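Local coordinates for particle-associated glycoside hydrolase (Acinetobacter phage Fri1, PDB 6C72) that depolymerises the capsular polysaccharide of Acinetobacter baumannii as the tailspike of the phage, so degrading the host capsule during virus entry, at the interface of chains A and B. Coordinates in Å, arbitrary orientation; residue numbers count along the deposited sequence, not the author numbering. Chains: chain A/B, Particle-associated glycoside hydrolase.

The interface of chains A and B. Residues chain A 142-144, 195-196; chain B 154, 171, 173, 175.
With CG anti to the backbone N (chi1 -180°), B:Phe154 extends its ring from chain B towards the loop of A:Lys142 to A:Asn144, while the hydroxyl of A:Ser143, set beside its own backbone N at chi1 -67°, is brought over one face of that ring. OG lies 3.4 Å above the ring plane of B:Phe154, offset towards the rim near CE1 and CZ. The aliphatic CD of A:Lys142 meets the edge in plane at CE2, whereas CG2 of A:Val196 touches CZ at 4.0 Å from beyond the rim, displaced towards the face that carries the hydroxyl; each side chain crosses the phenylalanine roughly at a right angle.

Polar contacts flank the ring. The side-chain amide ND2 of A:Asn195 donates to the main-chain O of B:Gln171 at 3.0 Å, using a lone pair in the carbonyl plane. Within chain B, two bonds fix the side-chain amide of B:Gln171 against the backbone of B:Ala173: NE2 gives a nearly straight bond to O (2.8 Å, 171° at H), and OE1 accepts from N, which approaches from above the carbonyl plane. Water 1 links A:Ser143 OG with B:Tyr175 N, 2.9 Å from each, and also links to the main-chain O of A:Asn195, so it joins two chain A groups to the chain B backbone.

The patch illustrates how an aromatic contact, an amide-to-backbone bond and a shared water together join loops of neighbouring subunits; here it probably helps hold together the trimeric tailspike.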
ATOM      1  N   LYS A 142      23.997  19.351  -8.067  1.00 30.61           N
ATOM      2  CA  LYS A 142      24.221  20.048  -6.813  1.00 31.15           C
ATOM      3  C   LYS A 142      22.893  20.138  -6.071  1.00 31.19           C
ATOM      4  O   LYS A 142      21.824  20.103  -6.677  1.00 30.69           O
ATOM      5  CB  LYS A 142      24.823  21.440  -7.061  1.00 30.97           C
ATOM      6  CG  LYS A 142      26.159  21.412  -7.808  1.00 31.28           C
ATOM      7  CD  LYS A 142      27.163  20.497  -7.108  1.00 32.33           C
ATOM      8  CE  LYS A 142      28.348  20.121  -7.998  1.00 32.89           C
ATOM      9  NZ  LYS A 142      29.339  21.235  -8.129  1.00 33.43           N
ATOM     10  N   SER A 143      22.963  20.297  -4.754  1.00 31.98           N
ATOM     11  CA  SER A 143      21.771  20.122  -3.927  1.00 32.48           C
ATOM     12  C   SER A 143      20.668  21.117  -4.294  1.00 31.96           C
ATOM     13  O   SER A 143      20.921  22.297  -4.558  1.00 31.54           O
ATOM     14  CB  SER A 143      22.124  20.237  -2.445  1.00 33.57           C
ATOM     15  OG  SER A 143      22.945  19.151  -2.047  1.00 34.41           O
ATOM     16  N   ASN A 144      19.434  20.605  -4.349  1.00 32.22           N
ATOM     17  CA  ASN A 144      18.241  21.418  -4.553  1.00 32.19           C
ATOM     18  C   ASN A 144      18.267  22.146  -5.899  1.00 31.16           C
ATOM     19  O   ASN A 144      17.694  23.228  -6.048  1.00 31.19           O
ATOM     20  CB  ASN A 144      18.043  22.396  -3.391  1.00 32.93           C
ATOM     21  CG  ASN A 144      18.003  21.691  -2.039  1.00 34.17           C
ATOM     22  OD1 ASN A 144      18.763  22.026  -1.121  1.00 34.59           O
ATOM     23  ND2 ASN A 144      17.127  20.704  -1.912  1.00 34.95           N
ATOM     24  N   ASN A 195      26.056  13.063  -0.729  1.00 32.13           N
ATOM     25  CA  ASN A 195      25.683  14.252   0.030  1.00 33.10           C
ATOM     26  C   ASN A 195      25.029  15.343  -0.816  1.00 33.48           C
ATOM     27  O   ASN A 195      24.795  16.447  -0.306  1.00 34.36           O
ATOM     28  CB  ASN A 195      26.868  14.835   0.808  1.00 33.28           C
ATOM     29  CG  ASN A 195      27.188  14.022   2.040  1.00 33.33           C
ATOM     30  OD1 ASN A 195      26.277  13.537   2.719  1.00 33.70           O
ATOM     31  ND2 ASN A 195      28.475  13.879   2.353  1.00 33.42           N
ATOM     32  N   VAL A 196      24.740  15.088  -2.088  1.00 30.33           N
ATOM     33  CA  VAL A 196      23.913  15.991  -2.882  1.00 30.23           C
ATOM     34  C   VAL A 196      22.459  15.552  -2.735  1.00 29.70           C
ATOM     35  O   VAL A 196      22.107  14.409  -3.048  1.00 28.91           O
ATOM     36  CB  VAL A 196      24.357  16.016  -4.354  1.00 29.83           C
ATOM     37  CG1 VAL A 196      23.307  16.703  -5.208  1.00 29.65           C
ATOM     38  CG2 VAL A 196      25.717  16.737  -4.482  1.00 30.66           C
TER
ATOM     39  N   PHE B 154      25.378  26.268  -1.491  1.00 34.93           N
ATOM     40  CA  PHE B 154      25.935  24.923  -1.528  1.00 34.99           C
ATOM     41  C   PHE B 154      27.095  24.879  -2.509  1.00 35.43           C
ATOM     42  O   PHE B 154      26.914  25.114  -3.708  1.00 35.37           O
ATOM     43  CB  PHE B 154      24.879  23.894  -1.939  1.00 34.48           C
ATOM     44  CG  PHE B 154      25.405  22.489  -1.986  1.00 34.61           C
ATOM     45  CD1 PHE B 154      25.456  21.712  -0.831  1.00 34.59           C
ATOM     46  CD2 PHE B 154      25.876  21.951  -3.173  1.00 34.78           C
ATOM     47  CE1 PHE B 154      25.947  20.419  -0.865  1.00 34.68           C
ATOM     48  CE2 PHE B 154      26.378  20.664  -3.211  1.00 34.97           C
ATOM     49  CZ  PHE B 154      26.408  19.893  -2.059  1.00 34.90           C
ATOM     50  N   GLN B 171      32.694  13.821  -1.700  1.00 32.81           N
ATOM     51  CA  GLN B 171      31.861  15.018  -1.672  1.00 32.38           C
ATOM     52  C   GLN B 171      31.294  15.146  -0.267  1.00 31.99           C
ATOM     53  O   GLN B 171      30.286  14.525   0.072  1.00 31.34           O
ATOM     54  CB  GLN B 171      30.761  14.953  -2.722  1.00 32.02           C
ATOM     55  CG  GLN B 171      30.270  16.314  -3.173  1.00 31.93           C
ATOM     56  CD  GLN B 171      29.763  17.168  -2.034  1.00 31.54           C
ATOM     57  OE1 GLN B 171      30.446  18.093  -1.596  1.00 31.98           O
ATOM     58  NE2 GLN B 171      28.574  16.858  -1.532  1.00 31.01           N
ATOM     59  N   ALA B 173      30.367  18.132   1.370  1.00 31.33           N
ATOM     60  CA  ALA B 173      29.487  19.252   1.668  1.00 31.08           C
ATOM     61  C   ALA B 173      28.022  18.826   1.670  1.00 30.14           C
ATOM     62  O   ALA B 173      27.568  18.105   0.775  1.00 29.76           O
ATOM     63  CB  ALA B 173      29.697  20.371   0.649  1.00 31.47           C
ATOM     64  N   TYR B 175      23.795  20.281   2.358  1.00 32.88           N
ATOM     65  CA  TYR B 175      22.961  21.478   2.286  1.00 32.93           C
ATOM     66  C   TYR B 175      22.715  22.055   3.673  1.00 32.90           C
ATOM     67  O   TYR B 175      22.717  21.341   4.678  1.00 32.62           O
ATOM     68  CB  TYR B 175      21.617  21.164   1.619  1.00 32.60           C
ATOM     69  CG  TYR B 175      20.596  20.586   2.573  1.00 32.26           C
ATOM     70  CD1 TYR B 175      20.607  19.229   2.879  1.00 31.53           C
ATOM     71  CD2 TYR B 175      19.635  21.392   3.181  1.00 32.21           C
ATOM     72  CE1 TYR B 175      19.696  18.681   3.750  1.00 30.56           C
ATOM     73  CE2 TYR B 175      18.709  20.850   4.068  1.00 31.73           C
ATOM     74  CZ  TYR B 175      18.747  19.486   4.348  1.00 30.62           C
ATOM     75  OH  TYR B 175      17.836  18.916   5.226  1.00 29.72           O
TER
HETATM   76  O   HOH W   1      23.107  18.047   0.658  1.00 32.06           O